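Local coordinates for toxin PAU_02230 (Photorhabdus asymbiotica subsp. asymbiotica ATCC 43949, PDB 6HV6), which is the bacterial toxin PaTox, whose modelled part combines many helices with an antiparallel beta sheet, at residues A[66-74]-A[221-229]. The protein carries 1 engineered substitution. Numbering follows the deposited sequence.
Sequences ITISGYKFK and MLMGIYSSN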
loop_
_atom_site.group_PDB
_atom_site.type_symbol
_atom_site.label_atom_id
_atom_site.label_comp_id
_atom_site.label_asym_id
_atom_site.label_seq_id
_atom_site.Cartn_x
_atom_site.Cartn_y
_atom_site.Cartn_z
ATOM N N ILE A 66 -16.306 -5.914 -4.669
ATOM C CA ILE A 66 -15.976 -4.873 -3.703
ATOM C C ILE A 66 -15.550 -3.629 -4.465
ATOM O O ILE A 66 -14.694 -3.703 -5.355
ATOM C CB ILE A 66 -14.873 -5.323 -2.727
ATOM C CG1 ILE A 66 -15.380 -6.504 -1.889
ATOM C CG2 ILE A 66 -14.441 -4.155 -1.834
ATOM C CD1 ILE A 66 -14.295 -7.257 -1.166
ATOM N N THR A 67 -16.150 -2.493 -4.118
ATOM C CA THR A 67 -15.830 -1.204 -4.717
ATOM C C THR A 67 -14.999 -0.386 -3.740
ATOM O O THR A 67 -15.433 -0.134 -2.610
ATOM C CB THR A 67 -17.104 -0.458 -5.101
ATOM O OG1 THR A 67 -17.798 -1.213 -6.098
ATOM C CG2 THR A 67 -16.773 0.906 -5.658
ATOM N N ILE A 68 -13.803 0.011 -4.172
ATOM C CA ILE A 68 -12.892 0.834 -3.379
ATOM C C ILE A 68 -12.731 2.159 -4.118
ATOM O O ILE A 68 -12.011 2.236 -5.124
ATOM C CB ILE A 68 -11.527 0.169 -3.169
ATOM C CG1 ILE A 68 -11.673 -1.192 -2.490
ATOM C CG2 ILE A 68 -10.633 1.087 -2.352
ATOM C CD1 ILE A 68 -12.094 -1.100 -1.056
ATOM N N SER A 69 -13.393 3.201 -3.619
ATOM C CA SER A 69 -13.247 4.567 -4.131
ATOM C C SER A 69 -13.473 4.635 -5.638
ATOM O O SER A 69 -12.707 5.241 -6.389
ATOM C CB SER A 69 -11.888 5.145 -3.742
ATOM O OG SER A 69 -11.818 5.302 -2.324
ATOM N N GLY A 70 -14.556 4.005 -6.079
ATOM C CA GLY A 70 -14.951 4.037 -7.467
ATOM C C GLY A 70 -14.448 2.881 -8.306
ATOM O O GLY A 70 -14.941 2.695 -9.425
ATOM N N TYR A 71 -13.500 2.094 -7.805
ATOM C CA TYR A 71 -12.937 0.977 -8.553
ATOM C C TYR A 71 -13.545 -0.332 -8.073
ATOM O O TYR A 71 -13.538 -0.619 -6.873
ATOM C CB TYR A 71 -11.416 0.931 -8.412
ATOM C CG TYR A 71 -10.739 2.097 -9.097
ATOM C CD1 TYR A 71 -10.387 2.026 -10.439
ATOM C CD2 TYR A 71 -10.487 3.276 -8.415
ATOM C CE1 TYR A 71 -9.778 3.088 -11.075
ATOM C CE2 TYR A 71 -9.877 4.349 -9.045
ATOM C CZ TYR A 71 -9.523 4.246 -10.376
ATOM O OH TYR A 71 -8.921 5.306 -11.016
ATOM N N LYS A 72 -14.054 -1.121 -9.016
ATOM C CA LYS A 72 -14.687 -2.397 -8.710
ATOM C C LYS A 72 -13.651 -3.510 -8.754
ATOM O O LYS A 72 -12.872 -3.606 -9.706
ATOM C CB LYS A 72 -15.815 -2.690 -9.701
ATOM C CG LYS A 72 -16.859 -1.587 -9.781
ATOM C CD LYS A 72 -18.261 -2.135 -10.053
ATOM C CE LYS A 72 -18.366 -2.802 -11.414
ATOM N NZ LYS A 72 -19.699 -3.453 -11.608
ATOM N N PHE A 73 -13.638 -4.344 -7.720
ATOM C CA PHE A 73 -12.773 -5.513 -7.679
ATOM C C PHE A 73 -13.654 -6.743 -7.581
ATOM O O PHE A 73 -14.459 -6.860 -6.651
ATOM C CB PHE A 73 -11.785 -5.430 -6.518
ATOM C CG PHE A 73 -10.888 -4.245 -6.613
ATOM C CD1 PHE A 73 -11.306 -3.007 -6.154
ATOM C CD2 PHE A 73 -9.656 -4.346 -7.225
ATOM C CE1 PHE A 73 -10.494 -1.904 -6.262
ATOM C CE2 PHE A 73 -8.835 -3.235 -7.341
ATOM C CZ PHE A 73 -9.264 -2.013 -6.855
ATOM N N LYS A 74 -13.513 -7.638 -8.551
ATOM C CA LYS A 74 -14.359 -8.817 -8.655
ATOM C C LYS A 74 -13.729 -10.002 -7.939
ATOM O O LYS A 74 -12.522 -10.231 -8.036
ATOM C CB LYS A 74 -14.601 -9.164 -10.125
ATOM C CG LYS A 74 -15.782 -8.432 -10.750
ATOM C CD LYS A 74 -17.099 -8.913 -10.156
ATOM C CE LYS A 74 -18.294 -8.183 -10.754
ATOM N NZ LYS A 74 -19.581 -8.685 -10.193
ATOM N N MET A 221 -6.779 11.230 -6.412
ATOM C CA MET A 221 -5.597 11.196 -7.263
ATOM C C MET A 221 -4.726 9.995 -6.948
ATOM O O MET A 221 -4.227 9.327 -7.864
ATOM C CB MET A 221 -4.804 12.488 -7.108
ATOM C CG MET A 221 -5.535 13.692 -7.625
ATOM S SD MET A 221 -4.664 15.189 -7.176
ATOM C CE MET A 221 -3.062 14.860 -7.918
ATOM N N LEU A 222 -4.519 9.696 -5.661
ATOM C CA LEU A 222 -3.720 8.531 -5.290
ATOM C C LEU A 222 -4.350 7.249 -5.825
ATOM O O LEU A 222 -3.686 6.437 -6.473
ATOM C CB LEU A 222 -3.573 8.445 -3.763
ATOM C CG LEU A 222 -2.619 9.465 -3.138
ATOM C CD1 LEU A 222 -2.752 9.499 -1.619
ATOM C CD2 LEU A 222 -1.185 9.157 -3.555
ATOM N N MET A 223 -5.636 7.049 -5.544
ATOM C CA MET A 223 -6.311 5.848 -6.021
ATOM C C MET A 223 -6.335 5.796 -7.548
ATOM O O MET A 223 -6.248 4.713 -8.137
ATOM C CB MET A 223 -7.725 5.808 -5.432
ATOM C CG MET A 223 -8.371 4.462 -5.456
ATOM S SD MET A 223 -7.476 3.175 -4.542
ATOM C CE MET A 223 -8.318 1.770 -5.264
ATOM N N GLY A 224 -6.406 6.951 -8.214
ATOM C CA GLY A 224 -6.398 6.952 -9.672
ATOM C C GLY A 224 -5.123 6.402 -10.285
ATOM O O GLY A 224 -5.132 5.975 -11.448
ATOM N N ILE A 225 -4.022 6.380 -9.530
ATOM C CA ILE A 225 -2.804 5.734 -10.025
ATOM C C ILE A 225 -3.061 4.270 -10.373
ATOM O O ILE A 225 -2.371 3.698 -11.234
ATOM C CB ILE A 225 -1.667 5.888 -8.995
ATOM C CG1 ILE A 225 -1.374 7.374 -8.760
ATOM C CG2 ILE A 225 -0.404 5.185 -9.452
ATOM C CD1 ILE A 225 -0.296 7.637 -7.709
ATOM N N TYR A 226 -4.066 3.646 -9.735
ATOM C CA TYR A 226 -4.474 2.294 -10.111
ATOM C C TYR A 226 -4.742 2.184 -11.607
ATOM O O TYR A 226 -4.488 1.138 -12.210
ATOM C CB TYR A 226 -5.718 1.870 -9.315
ATOM C CG TYR A 226 -6.186 0.463 -9.636
ATOM C CD1 TYR A 226 -5.458 -0.648 -9.214
ATOM C CD2 TYR A 226 -7.347 0.247 -10.361
ATOM C CE1 TYR A 226 -5.868 -1.939 -9.520
ATOM C CE2 TYR A 226 -7.770 -1.049 -10.669
ATOM C CZ TYR A 226 -7.028 -2.133 -10.240
ATOM O OH TYR A 226 -7.444 -3.411 -10.545
ATOM N N SER A 227 -5.224 3.256 -12.223
ATOM C CA SER A 227 -5.516 3.277 -13.651
ATOM C C SER A 227 -4.292 3.489 -14.535
ATOM O O SER A 227 -4.443 3.474 -15.765
ATOM C CB SER A 227 -6.532 4.376 -13.948
ATOM O OG SER A 227 -7.830 3.969 -13.565
ATOM N N SER A 228 -3.103 3.713 -13.977
ATOM C CA SER A 228 -1.959 4.017 -14.834
ATOM C C SER A 228 -1.599 2.821 -15.701
ATOM O O SER A 228 -1.631 1.673 -15.253
ATOM C CB SER A 228 -0.740 4.430 -14.012
ATOM O OG SER A 228 0.303 4.883 -14.869
ATOM N N ASN A 229 -1.267 3.087 -16.959
ATOM C CA ASN A 229 -0.697 2.044 -17.800
ATOM C C ASN A 229 0.819 2.147 -17.851
ATOM O O ASN A 229 1.449 1.505 -18.692
ATOM C CB ASN A 229 -1.294 2.088 -19.210
ATOM C CG ASN A 229 -0.782 3.258 -20.030
ATOM O OD1 ASN A 229 -0.401 4.300 -19.483
ATOM N ND2 ASN A 229 -0.763 3.091 -21.355
HETATM O O HOH W 1 -10.686 -2.568 -11.030
#
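A beta hairpin of strands 65-68 and 71-74, joined by a two-residue type I' turn, packs through Y71 and F73 against M223 of helix 215-224 and Y226 further along the chain. The type I' turn from I68 to Y71 is closed by paired backbone bonds, I68 N to Y71 O and Y71 N to I68 O, and S69 and G70 both take positive phi angles. The edge of the Y226 ring is directed at the face of the Y71 ring in an offset edge-to-face pair, with centroids 5.3 Å apart and planes at 76°; the closest carbons are Y71 CD1 and Y226 CD2, at 3.5 Å. M223 runs alongside Y71 in the opposite sense, its CG 3.8 Å from Y71 CD2. At the end of the ring, Y71 OH shares a hydrogen bond of 3.1 Å with S227 OG, which lies near the ring plane; either hydroxyl could donate. Y71 OH is also 3.3 Å from G224 CA, a close approach to the backbone. With CG anti to the backbone N (chi1 -161°) and a bend at chi2, M223 places its CE 3.8 Å from I68 CG2 and at the edge of the F73 ring. Coming from the other direction, Y226 sets its phenol end against F73, CZ to F73 CE2 at 3.6 Å, with the ring planes oblique at 57°. A water bound to K72 O makes a weak bond to Y226 OH. L190 touches both F73 and M223, while S69 OG bonds to L185 O. The result is an aromatic cluster of Y71, F73 and Y226, flanked by M223, that joins a type I' beta hairpin to residues 223-227.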